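Extracellular matrix-binding protein EbhA (Staphylococcus aureus, PDB 2DGJ) probably binds extracellular matrix as a giant cell wall-associated adhesin, of which this fragment is a rod-like piece built of FIVAR and GA three-helix modules. Local coordinates at residues G4-G9 against A55-A60; Q20-R23 against K29-A32; Q86-L91 against A101-I106; D24-K29 against D74-E79; A15-Q20 against A32-V37. All blocks are in the same frame, centred on the assembly; numbering follows the deposited sequence.

Contact 1: residues G4-G9 against A55-A60; sequences GQLQHG and AAVDRA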
# COMPACT_ATOMS: atom_id res chain seq x y z
N GLY A 4 -39.31 -1.22 -15.77
CA GLY A 4 -38.37 -2.33 -15.94
C GLY A 4 -36.92 -1.90 -15.89
O GLY A 4 -36.08 -2.58 -15.30
N GLN A 5 -36.62 -0.76 -16.51
CA GLN A 5 -35.26 -0.24 -16.53
C GLN A 5 -34.74 0.01 -15.12
O GLN A 5 -33.57 -0.23 -14.82
CB GLN A 5 -35.21 1.07 -17.33
CG GLN A 5 -35.55 0.91 -18.80
CD GLN A 5 -35.57 2.23 -19.54
OE1 GLN A 5 -34.60 3.00 -19.50
NE2 GLN A 5 -36.68 2.52 -20.21
N LEU A 6 -35.62 0.50 -14.24
CA LEU A 6 -35.27 0.78 -12.86
C LEU A 6 -34.95 -0.54 -12.14
O LEU A 6 -33.98 -0.63 -11.38
CB LEU A 6 -36.41 1.49 -12.14
CG LEU A 6 -36.12 1.93 -10.71
CD1 LEU A 6 -34.97 2.93 -10.68
CD2 LEU A 6 -37.37 2.53 -10.10
N GLN A 7 -35.77 -1.55 -12.39
CA GLN A 7 -35.58 -2.86 -11.80
C GLN A 7 -34.23 -3.39 -12.27
O GLN A 7 -33.49 -4.03 -11.51
CB GLN A 7 -36.68 -3.82 -12.23
CG GLN A 7 -36.50 -5.26 -11.76
CD GLN A 7 -36.63 -5.42 -10.26
OE1 GLN A 7 -37.70 -5.18 -9.70
NE2 GLN A 7 -35.55 -5.83 -9.60
N HIS A 8 -33.91 -3.09 -13.53
CA HIS A 8 -32.65 -3.51 -14.13
C HIS A 8 -31.48 -2.89 -13.38
O HIS A 8 -30.50 -3.57 -13.08
CB HIS A 8 -32.62 -3.11 -15.61
CG HIS A 8 -31.28 -3.29 -16.26
ND1 HIS A 8 -30.29 -2.33 -16.21
CD2 HIS A 8 -30.76 -4.34 -16.94
CE1 HIS A 8 -29.22 -2.78 -16.85
NE2 HIS A 8 -29.48 -3.99 -17.30
N GLY A 9 -31.58 -1.59 -13.08
CA GLY A 9 -30.54 -0.90 -12.36
C GLY A 9 -30.30 -1.55 -11.01
O GLY A 9 -29.16 -1.71 -10.58
N ALA A 55 -42.73 9.66 -12.81
CA ALA A 55 -41.67 10.63 -13.01
C ALA A 55 -40.70 10.39 -11.87
O ALA A 55 -39.53 10.72 -11.97
CB ALA A 55 -42.25 12.03 -12.93
N ALA A 56 -41.21 9.82 -10.79
CA ALA A 56 -40.39 9.50 -9.62
C ALA A 56 -39.53 8.29 -9.97
O ALA A 56 -38.37 8.18 -9.56
CB ALA A 56 -41.27 9.19 -8.41
N VAL A 57 -40.11 7.38 -10.75
CA VAL A 57 -39.42 6.17 -11.17
C VAL A 57 -38.31 6.53 -12.16
O VAL A 57 -37.25 5.90 -12.16
CB VAL A 57 -40.39 5.18 -11.86
CG1 VAL A 57 -39.63 3.96 -12.34
CG2 VAL A 57 -41.47 4.77 -10.90
N ASP A 58 -38.56 7.53 -12.99
CA ASP A 58 -37.58 7.93 -13.99
C ASP A 58 -36.42 8.72 -13.39
O ASP A 58 -35.28 8.56 -13.80
CB ASP A 58 -38.26 8.75 -15.09
CG ASP A 58 -37.55 8.62 -16.43
OD1 ASP A 58 -37.51 7.49 -16.98
OD2 ASP A 58 -37.03 9.64 -16.94
N ARG A 59 -36.72 9.57 -12.42
CA ARG A 59 -35.69 10.36 -11.76
C ARG A 59 -34.77 9.39 -11.02
O ARG A 59 -33.57 9.60 -10.94
CB ARG A 59 -36.31 11.34 -10.77
CG ARG A 59 -37.11 12.46 -11.42
CD ARG A 59 -38.00 13.15 -10.39
NE ARG A 59 -37.24 13.79 -9.33
CZ ARG A 59 -37.76 14.18 -8.17
NH1 ARG A 59 -39.05 14.00 -7.92
NH2 ARG A 59 -36.99 14.76 -7.26
N ALA A 60 -35.37 8.33 -10.49
CA ALA A 60 -34.62 7.31 -9.77
C ALA A 60 -33.74 6.55 -10.76
O ALA A 60 -32.58 6.26 -10.49
CB ALA A 60 -35.59 6.35 -9.08

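Contact 2: residues Q20-R23 against K29-A32; sequences QKYR and KKTA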
# COMPACT_ATOMS: atom_id res chain seq x y z
N GLN A 20 -14.14 -3.67 -11.64
CA GLN A 20 -13.00 -2.83 -11.31
C GLN A 20 -13.40 -1.36 -11.49
O GLN A 20 -12.89 -0.47 -10.80
CB GLN A 20 -11.83 -3.19 -12.23
CG GLN A 20 -10.52 -2.46 -11.96
CD GLN A 20 -10.55 -1.03 -12.42
OE1 GLN A 20 -11.17 -0.72 -13.44
NE2 GLN A 20 -9.88 -0.15 -11.69
N LYS A 21 -14.32 -1.12 -12.42
CA LYS A 21 -14.79 0.24 -12.69
C LYS A 21 -15.37 0.85 -11.42
O LYS A 21 -15.18 2.04 -11.14
CB LYS A 21 -15.84 0.22 -13.80
CG LYS A 21 -16.34 1.60 -14.22
CD LYS A 21 -17.22 1.52 -15.46
CE LYS A 21 -17.73 2.90 -15.88
NZ LYS A 21 -16.63 3.85 -16.20
N TYR A 22 -16.06 0.03 -10.64
CA TYR A 22 -16.67 0.47 -9.39
C TYR A 22 -15.62 0.43 -8.28
O TYR A 22 -15.35 1.44 -7.63
CB TYR A 22 -17.83 -0.46 -9.02
CG TYR A 22 -18.38 -0.23 -7.62
CD1 TYR A 22 -19.24 0.83 -7.35
CD2 TYR A 22 -18.00 -1.06 -6.56
CE1 TYR A 22 -19.72 1.06 -6.06
CE2 TYR A 22 -18.47 -0.84 -5.27
CZ TYR A 22 -19.33 0.22 -5.02
OH TYR A 22 -19.80 0.44 -3.74
N ARG A 23 -15.05 -0.76 -8.09
CA ARG A 23 -14.03 -1.02 -7.08
C ARG A 23 -13.04 0.12 -6.86
O ARG A 23 -12.95 0.67 -5.76
CB ARG A 23 -13.25 -2.27 -7.47
CG ARG A 23 -13.23 -3.37 -6.42
CD ARG A 23 -14.48 -4.23 -6.48
NE ARG A 23 -14.19 -5.60 -6.07
CZ ARG A 23 -13.65 -5.94 -4.90
NH1 ARG A 23 -13.35 -5.02 -3.98
NH2 ARG A 23 -13.42 -7.23 -4.64
N LYS A 29 -17.89 8.66 -5.58
CA LYS A 29 -18.61 8.15 -6.74
C LYS A 29 -19.20 6.77 -6.45
O LYS A 29 -20.28 6.45 -6.92
CB LYS A 29 -17.68 8.08 -7.96
CG LYS A 29 -17.11 9.43 -8.37
CD LYS A 29 -16.24 9.32 -9.61
CE LYS A 29 -15.54 10.63 -9.93
NZ LYS A 29 -16.49 11.74 -10.20
N LYS A 30 -18.48 5.97 -5.67
CA LYS A 30 -18.94 4.64 -5.30
C LYS A 30 -20.15 4.78 -4.37
O LYS A 30 -21.12 4.04 -4.48
CB LYS A 30 -17.83 3.87 -4.59
CG LYS A 30 -16.62 3.58 -5.46
CD LYS A 30 -15.46 2.99 -4.65
CE LYS A 30 -15.82 1.66 -4.02
NZ LYS A 30 -14.65 1.06 -3.31
N THR A 31 -20.07 5.75 -3.46
CA THR A 31 -21.14 6.01 -2.51
C THR A 31 -22.40 6.56 -3.18
O THR A 31 -23.51 6.13 -2.87
CB THR A 31 -20.68 7.00 -1.42
OG1 THR A 31 -19.63 6.40 -0.65
CG2 THR A 31 -21.83 7.37 -0.51
N ALA A 32 -22.22 7.51 -4.09
CA ALA A 32 -23.35 8.10 -4.79
C ALA A 32 -24.14 7.02 -5.54
O ALA A 32 -25.37 7.00 -5.51
CB ALA A 32 -22.84 9.17 -5.76

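Contact 3: residues Q86-L91 against A101-I106; sequences QNLGTL and ALEGQI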
# COMPACT_ATOMS: atom_id res chain seq x y z
N GLN A 86 5.91 5.52 -15.72
CA GLN A 86 6.77 6.67 -15.49
C GLN A 86 7.85 6.29 -14.49
O GLN A 86 9.03 6.60 -14.69
CB GLN A 86 5.95 7.85 -14.95
CG GLN A 86 6.77 9.08 -14.58
CD GLN A 86 7.68 9.54 -15.71
OE1 GLN A 86 7.25 9.65 -16.86
NE2 GLN A 86 8.93 9.83 -15.38
N ASN A 87 7.44 5.63 -13.41
CA ASN A 87 8.38 5.20 -12.37
C ASN A 87 9.34 4.14 -12.91
O ASN A 87 10.53 4.18 -12.63
CB ASN A 87 7.61 4.61 -11.18
CG ASN A 87 8.53 4.20 -10.05
OD1 ASN A 87 8.98 5.03 -9.26
ND2 ASN A 87 8.84 2.91 -9.98
N LEU A 88 8.81 3.18 -13.66
CA LEU A 88 9.63 2.11 -14.23
C LEU A 88 10.82 2.64 -15.03
O LEU A 88 11.92 2.08 -14.99
CB LEU A 88 8.76 1.22 -15.12
CG LEU A 88 9.46 0.06 -15.83
CD1 LEU A 88 10.02 -0.90 -14.80
CD2 LEU A 88 8.48 -0.66 -16.73
N GLY A 89 10.59 3.73 -15.76
CA GLY A 89 11.64 4.31 -16.57
C GLY A 89 12.77 4.98 -15.80
O GLY A 89 13.77 5.37 -16.40
N THR A 90 12.61 5.12 -14.49
CA THR A 90 13.64 5.75 -13.67
C THR A 90 14.55 4.72 -13.00
O THR A 90 15.51 5.08 -12.31
CB THR A 90 13.02 6.65 -12.58
OG1 THR A 90 12.27 5.84 -11.66
CG2 THR A 90 12.10 7.67 -13.21
N LEU A 91 14.24 3.45 -13.20
CA LEU A 91 15.04 2.36 -12.64
C LEU A 91 16.22 2.08 -13.57
O LEU A 91 16.07 1.41 -14.59
CB LEU A 91 14.16 1.11 -12.48
CG LEU A 91 13.17 1.06 -11.30
CD1 LEU A 91 12.72 2.45 -10.89
CD2 LEU A 91 11.99 0.20 -11.70
N ALA A 101 9.37 -7.24 -18.72
CA ALA A 101 8.49 -8.12 -17.95
C ALA A 101 7.64 -7.24 -17.03
O ALA A 101 6.43 -7.44 -16.92
CB ALA A 101 9.31 -9.10 -17.12
N LEU A 102 8.28 -6.28 -16.38
CA LEU A 102 7.59 -5.36 -15.49
C LEU A 102 6.59 -4.54 -16.32
O LEU A 102 5.43 -4.37 -15.93
CB LEU A 102 8.59 -4.42 -14.83
CG LEU A 102 9.19 -4.76 -13.46
CD1 LEU A 102 8.73 -6.13 -12.98
CD2 LEU A 102 10.71 -4.68 -13.55
N GLU A 103 7.05 -4.04 -17.45
CA GLU A 103 6.21 -3.24 -18.35
C GLU A 103 5.02 -4.09 -18.76
O GLU A 103 3.91 -3.59 -18.93
CB GLU A 103 7.02 -2.84 -19.59
CG GLU A 103 6.25 -2.04 -20.63
CD GLU A 103 5.84 -0.67 -20.15
OE1 GLU A 103 6.33 -0.25 -19.08
OE2 GLU A 103 5.04 -0.01 -20.84
N GLY A 104 5.25 -5.39 -18.91
CA GLY A 104 4.18 -6.29 -19.29
C GLY A 104 3.19 -6.50 -18.16
O GLY A 104 1.98 -6.50 -18.38
N GLN A 105 3.71 -6.69 -16.95
CA GLN A 105 2.86 -6.90 -15.79
C GLN A 105 2.04 -5.65 -15.52
O GLN A 105 0.92 -5.73 -15.02
CB GLN A 105 3.70 -7.26 -14.56
CG GLN A 105 4.51 -8.54 -14.73
CD GLN A 105 5.34 -8.89 -13.52
OE1 GLN A 105 6.16 -8.09 -13.06
NE2 GLN A 105 5.14 -10.09 -12.99
N ILE A 106 2.60 -4.49 -15.86
CA ILE A 106 1.89 -3.22 -15.67
C ILE A 106 0.71 -3.18 -16.64
O ILE A 106 -0.41 -2.84 -16.26
CB ILE A 106 2.81 -2.02 -15.97
CG1 ILE A 106 3.83 -1.84 -14.83
CG2 ILE A 106 1.98 -0.76 -16.16
CD1 ILE A 106 4.78 -0.67 -15.04

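Contact 4: residues D24-K29 against D74-E79; sequences DAEQSK and DAKLAE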
# COMPACT_ATOMS: atom_id res chain seq x y z
N ASP A 24 -12.29 0.46 -7.91
CA ASP A 24 -11.28 1.52 -7.82
C ASP A 24 -11.77 2.94 -8.07
O ASP A 24 -10.96 3.87 -8.12
CB ASP A 24 -10.11 1.21 -8.76
CG ASP A 24 -9.35 -0.03 -8.35
OD1 ASP A 24 -9.05 -0.15 -7.15
OD2 ASP A 24 -9.04 -0.87 -9.22
N ALA A 25 -13.07 3.12 -8.24
CA ALA A 25 -13.62 4.46 -8.45
C ALA A 25 -13.38 5.25 -7.17
O ALA A 25 -13.08 4.67 -6.13
CB ALA A 25 -15.10 4.39 -8.75
N GLU A 26 -13.51 6.57 -7.26
CA GLU A 26 -13.31 7.41 -6.09
C GLU A 26 -14.45 7.15 -5.11
O GLU A 26 -15.59 6.96 -5.52
CB GLU A 26 -13.26 8.88 -6.51
CG GLU A 26 -12.27 9.15 -7.63
CD GLU A 26 -12.09 10.62 -7.96
OE1 GLU A 26 -13.11 11.31 -8.18
OE2 GLU A 26 -10.94 11.09 -8.01
N GLN A 27 -14.12 7.13 -3.83
CA GLN A 27 -15.09 6.86 -2.77
C GLN A 27 -16.45 7.52 -2.99
O GLN A 27 -17.47 6.84 -3.00
CB GLN A 27 -14.54 7.29 -1.41
CG GLN A 27 -15.32 6.75 -0.22
CD GLN A 27 -14.84 7.31 1.10
OE1 GLN A 27 -13.64 7.49 1.31
NE2 GLN A 27 -15.77 7.60 2.01
N SER A 28 -16.45 8.84 -3.15
CA SER A 28 -17.68 9.59 -3.34
C SER A 28 -18.54 9.07 -4.50
O SER A 28 -19.76 9.04 -4.41
CB SER A 28 -17.35 11.07 -3.58
OG SER A 28 -16.57 11.23 -4.74
N LYS A 29 -17.89 8.66 -5.58
CA LYS A 29 -18.61 8.15 -6.74
C LYS A 29 -19.20 6.77 -6.45
O LYS A 29 -20.28 6.45 -6.92
CB LYS A 29 -17.68 8.08 -7.96
CG LYS A 29 -17.11 9.43 -8.37
CD LYS A 29 -16.24 9.32 -9.61
CE LYS A 29 -15.54 10.63 -9.93
NZ LYS A 29 -16.49 11.74 -10.20
N ASP A 74 -11.98 2.64 -13.93
CA ASP A 74 -11.20 2.36 -15.13
C ASP A 74 -10.26 3.52 -15.46
O ASP A 74 -9.12 3.31 -15.88
CB ASP A 74 -12.13 2.06 -16.31
CG ASP A 74 -13.17 3.16 -16.53
OD1 ASP A 74 -13.66 3.73 -15.53
OD2 ASP A 74 -13.50 3.44 -17.70
N ALA A 75 -10.74 4.75 -15.27
CA ALA A 75 -9.92 5.93 -15.55
C ALA A 75 -8.78 5.96 -14.54
O ALA A 75 -7.66 6.37 -14.86
CB ALA A 75 -10.76 7.19 -15.43
N LYS A 76 -9.07 5.51 -13.32
CA LYS A 76 -8.07 5.48 -12.26
C LYS A 76 -7.03 4.40 -12.51
O LYS A 76 -5.90 4.50 -12.05
CB LYS A 76 -8.74 5.23 -10.90
CG LYS A 76 -9.42 6.46 -10.32
CD LYS A 76 -8.39 7.50 -9.90
CE LYS A 76 -9.03 8.72 -9.25
NZ LYS A 76 -8.02 9.72 -8.79
N LEU A 77 -7.43 3.35 -13.24
CA LEU A 77 -6.52 2.26 -13.56
C LEU A 77 -5.52 2.73 -14.61
O LEU A 77 -4.34 2.42 -14.54
CB LEU A 77 -7.29 1.06 -14.11
CG LEU A 77 -6.45 -0.15 -14.53
CD1 LEU A 77 -5.69 -0.70 -13.33
CD2 LEU A 77 -7.35 -1.23 -15.11
N ALA A 78 -6.01 3.48 -15.59
CA ALA A 78 -5.16 4.00 -16.65
C ALA A 78 -4.13 4.96 -16.05
O ALA A 78 -2.96 4.95 -16.42
CB ALA A 78 -6.01 4.73 -17.69
N GLU A 79 -4.58 5.77 -15.10
CA GLU A 79 -3.72 6.72 -14.42
C GLU A 79 -2.64 5.99 -13.64
O GLU A 79 -1.45 6.34 -13.72
CB GLU A 79 -4.55 7.59 -13.47
CG GLU A 79 -3.72 8.39 -12.48
CD GLU A 79 -4.57 9.33 -11.64
OE1 GLU A 79 -5.58 8.88 -11.05
OE2 GLU A 79 -4.21 10.52 -11.56

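Contact 5: residues A15-Q20 against A32-V37; sequences ATKQTQ and AYDQAV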
# COMPACT_ATOMS: atom_id res chain seq x y z
N ALA A 15 -23.47 -6.97 -9.54
CA ALA A 15 -22.57 -7.16 -10.67
C ALA A 15 -21.69 -5.92 -10.85
O ALA A 15 -20.47 -6.03 -10.99
CB ALA A 15 -23.37 -7.44 -11.95
N THR A 16 -22.31 -4.75 -10.84
CA THR A 16 -21.59 -3.50 -11.00
C THR A 16 -20.55 -3.34 -9.90
O THR A 16 -19.46 -2.84 -10.14
CB THR A 16 -22.55 -2.29 -10.97
OG1 THR A 16 -23.48 -2.38 -12.06
CG2 THR A 16 -21.77 -0.98 -11.09
N LYS A 17 -20.90 -3.78 -8.70
CA LYS A 17 -20.00 -3.67 -7.56
C LYS A 17 -18.84 -4.64 -7.61
O LYS A 17 -17.86 -4.47 -6.88
CB LYS A 17 -20.77 -3.85 -6.25
CG LYS A 17 -21.61 -2.64 -5.86
CD LYS A 17 -22.27 -2.84 -4.51
CE LYS A 17 -22.95 -1.56 -4.03
NZ LYS A 17 -23.58 -1.75 -2.69
N GLN A 18 -18.94 -5.66 -8.46
CA GLN A 18 -17.87 -6.64 -8.58
C GLN A 18 -16.83 -6.17 -9.59
O GLN A 18 -15.70 -6.67 -9.62
CB GLN A 18 -18.43 -7.99 -9.05
CG GLN A 18 -19.19 -8.78 -7.99
CD GLN A 18 -18.30 -9.25 -6.85
OE1 GLN A 18 -17.83 -8.45 -6.05
NE2 GLN A 18 -18.06 -10.56 -6.79
N THR A 19 -17.22 -5.19 -10.40
CA THR A 19 -16.32 -4.67 -11.43
C THR A 19 -15.24 -3.74 -10.90
O THR A 19 -15.41 -3.10 -9.86
CB THR A 19 -17.10 -3.90 -12.52
OG1 THR A 19 -17.71 -2.73 -11.95
CG2 THR A 19 -18.18 -4.80 -13.13
N GLN A 20 -14.14 -3.67 -11.64
CA GLN A 20 -13.00 -2.83 -11.31
C GLN A 20 -13.40 -1.36 -11.49
O GLN A 20 -12.89 -0.47 -10.80
CB GLN A 20 -11.83 -3.19 -12.23
CG GLN A 20 -10.52 -2.46 -11.96
CD GLN A 20 -10.55 -1.03 -12.42
OE1 GLN A 20 -11.17 -0.72 -13.44
NE2 GLN A 20 -9.88 -0.15 -11.69
N ALA A 32 -22.22 7.51 -4.09
CA ALA A 32 -23.35 8.10 -4.79
C ALA A 32 -24.14 7.02 -5.54
O ALA A 32 -25.37 7.00 -5.51
CB ALA A 32 -22.84 9.17 -5.76
N TYR A 33 -23.41 6.12 -6.21
CA TYR A 33 -24.05 5.04 -6.94
C TYR A 33 -24.80 4.16 -5.96
O TYR A 33 -25.98 3.87 -6.16
CB TYR A 33 -23.00 4.19 -7.67
CG TYR A 33 -23.57 2.91 -8.24
CD1 TYR A 33 -24.49 2.94 -9.29
CD2 TYR A 33 -23.21 1.67 -7.72
CE1 TYR A 33 -25.04 1.76 -9.79
CE2 TYR A 33 -23.75 0.49 -8.21
CZ TYR A 33 -24.66 0.55 -9.25
OH TYR A 33 -25.20 -0.61 -9.73
N ASP A 34 -24.12 3.75 -4.90
CA ASP A 34 -24.73 2.90 -3.89
C ASP A 34 -26.00 3.52 -3.31
O ASP A 34 -26.99 2.83 -3.08
CB ASP A 34 -23.72 2.63 -2.77
CG ASP A 34 -24.22 1.61 -1.77
OD1 ASP A 34 -24.63 0.51 -2.20
OD2 ASP A 34 -24.21 1.90 -0.55
N GLN A 35 -25.96 4.83 -3.08
CA GLN A 35 -27.11 5.53 -2.52
C GLN A 35 -28.24 5.65 -3.54
O GLN A 35 -29.41 5.74 -3.16
CB GLN A 35 -26.71 6.92 -2.02
CG GLN A 35 -25.80 6.88 -0.81
CD GLN A 35 -26.37 6.02 0.30
OE1 GLN A 35 -27.44 6.30 0.83
NE2 GLN A 35 -25.65 4.95 0.64
N ALA A 36 -27.90 5.64 -4.82
CA ALA A 36 -28.90 5.74 -5.88
C ALA A 36 -29.67 4.43 -5.94
O ALA A 36 -30.90 4.42 -6.07
CB ALA A 36 -28.23 6.03 -7.22
N VAL A 37 -28.94 3.32 -5.84
CA VAL A 37 -29.55 2.00 -5.88
C VAL A 37 -30.50 1.83 -4.70
O VAL A 37 -31.63 1.37 -4.87
CB VAL A 37 -28.48 0.89 -5.81
CG1 VAL A 37 -29.13 -0.48 -5.76
CG2 VAL A 37 -27.58 0.99 -7.03

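Contact 1: residues G4-G9 against A55-A60
Leu6 and Val57 mark the closest backbone approach of two helices that run in the same sense here, with Leu6 CA and Val57 CA 7.0 Å apart. Each segment keeps its own helical hydrogen bonding, for example from His8 N to Gly4 O, and no hydrogen bond passes between the two. The contact therefore rests on side chains, and it is small: 139 Å² is buried, counting both sides. Leu6, itself buried, supplies the central group. Its CG lies anti to the backbone N (chi1 -176°), which aims both methyl branches at helix 55-70. The two branches then divide the opposing surface between them. CD2 meets the CG1 methyl of Val57 at 3.5 Å, a close apolar touch between side chains that cross obliquely. CD1 turns further along the helix to Ala60, where it touches backbone as well as side chain, lying 3.8 Å from the Ala60 CB and at the same distance from the Ala60 carbonyl carbon.

Helix 3-11, the first piece of a broken leg, and helix 55-70 both pack on helix 27-46, as expected of the three-helix bundle of a FIVAR domain; the pair here is its parallel one. Leu6 also touches Ala40 and Leu44 of helix 27-46, while Ala60 reaches Ile43, so this leucine sits where all three helices converge. Val57 meets the leucine through one methyl, CG1, which its chi1 of 178° places opposite the backbone N; Leu6 CB is also near Val57 CG1, at 4.1 Å.

Contact 2: residues Q20-R23 against K29-A32
The carbonyl O of Arg23 receives the ammonium of Lys30, with Lys30 NZ to Arg23 O at 3.0 Å. The C=O...N angle is 138° and the nitrogen lies in the carbonyl plane, so one lone pair of the oxygen is used. Arg23 ends a helix of a single turn, so the ammonium may also offset a little negative charge at that end. On its way the lysine chain turns about its CG-CD bond (chi3 62°), and it crosses the tyrosine ring at about a right angle. Lys30 CE comes over one face of Tyr22, 4.2 Å from the ring centroid and 24° off the normal, a CH-pi contact displaced toward the rim. Nearer the backbone, Lys30 CB lies 3.7 Å from Tyr22 CE1, and Lys30 CG is 3.3 Å from Tyr22 O. Leu71 also packs on the tyrosine, and Ala25 on the lysine. Arg23 NH1 is 6.3 Å from Lys30 NZ, so the lysine bonds the arginine's carbonyl without its charged group touching the guanidinium. Five residues separate the segments: this is a surface turn between consecutive helices, where the segmented first leg of a FIVAR three-helix bundle turns back into helix 27-46.

Contact 3: residues Q86-L91 against A101-I106
Within the GA module, a three-helix element, helices 73-88 and 96-108 run antiparallel, and Leu88 joins them near the start of a type I beta turn, Leu88 to Leu91. With chi1 at 179° the Leu88 side chain stretches away from its own backbone N and sends both methyls toward the second helix. Leu88 CD1 rests on Leu102 CB at 3.8 Å. Leu88 CD2 lies in the neighbourhood of two residues: Ile106 CD1 is 4.1 Å from it, and Glu103 OE1 comes as close as 3.2 Å. The glutamate chain turns about its CB-CG bond (chi2 67°), folding its carboxylate back over the leucine methyl; Glu103 OE2 also makes a long, weak ion pair with Arg85. Asn87 O takes two bonds at this turn, from Thr90 N at 2.9 Å and Thr90 OG1 at 2.6 Å, the hydroxyl lying in the carbonyl plane on a lone pair. Ile94, in the following loop, touches both Leu88 and Leu102, and Val118 of helix 112-135 touches Ile106. No hydrogen bond links the two segments, so their cohesion comes from dispersion and burial of leucine and isoleucine, with Glu103 at the margin laying both its CB and a carboxylate oxygen against the leucine methyl.

Contact 4: residues D24-K29 against D74-E79
Lys76 turns about its CB-CG bond (chi2 -69°) whereas Glu26 runs extended beyond its CG (chi2 -174°), and these shapes let the two chains meet at about a right angle. The result is a surface salt-bridge network at the junction between FIVAR and GA modules: Glu26 occupies the N-cap position of helix 27-46, and Lys76 belongs to helix 73-88. The ammonium of Lys76 stands between two carboxylates. Glu26 OE2 is 3.3 Å from Lys76 NZ, and Glu79 OE1, one turn further along the same helix, is 3.4 Å from that nitrogen. Both hydrogen bonds are weak, so the attraction is probably chiefly electrostatic. Glu26 OE1 adds a long pair to Lys29 NZ at 4.0 Å, extending the alternation of charges. The two carboxylates flanking Lys76 remain well separated, with 6.5 Å from Glu26 OE2 to Glu79 OE1. Asp24 approaches Lys76 through its backbone; its carboxylate is engaged elsewhere, OD2 accepting from Gln20 NE2 and from Val112 N. Asn72 OD1 accepts from Glu26 N, which ties this turn to the linker before helix 73-88. The lysine's carbons share the contact: Lys76 CE is 3.3 Å from Glu26 OE2, no farther than NZ, and Lys76 CG is 3.7 Å from Asp24 O.

Contact 5: residues A15-Q20 against A32-V37
This is a partly buried helix-helix contact with an ion pair at its outer side, joining helix 13-18 to the early turns of helix 27-46 in a FIVAR bundle. Tyr33 and Thr16 form the inner part. Turned to the far side from its backbone N (chi1 169°), the Tyr33 ring reaches over until its OH stands 3.4 Å from Thr16 CB. The threonine methyl follows the ring obliquely, with Thr16 CG2 at 3.8 Å from Tyr33 CZ, while Thr16 OG1 bonds to Asp12 O. One face of the ring is covered by Val37 CG2, and Lys17 CG comes to the edge, 4.5 Å from Tyr33 CE2. Lys17 then extends outward to a salt bridge with Asp34. Lys17 NZ lies 2.5 Å from Asp34 OD1, a distance doubtful in its shortness, though the pairing itself is plain; the nitrogen comes from above the carboxylate plane. Glu13 OE2 is close to Asp34 OD1 and makes a long, weak ion pair with Lys17 NZ, so the lysine probably eases their repulsion. Thr19 OG1 donates to Thr16 O and accepts a weak bond from Tyr22 N: this N-cap of helix 20-23 marks a break in the segmented first leg of the three-helix bundle.

Contacts 1, 5 and 2 all belong to the FIVAR domain and follow one another along its length: the centres of contacts 1 and 5 are 15 Å apart, those of contacts 5 and 2 only 6 Å. Contacts 2, 4 and 5 all use helix 27-46. Contact 4, centred 7 Å from contact 2, reaches into the GA module, and the Lys21-Asp74 salt bridge also spans this junction. Along the chain contacts 4 and 5 alternate, whereas contact 3 opens after the others have closed. Contact 3 shares helix 73-88 with contact 4, their centres 21 Å apart, but its centre is about 45 Å from that of contact 1. The contacts are strung out lengthwise, consistent with bundles joined end to end into a rod.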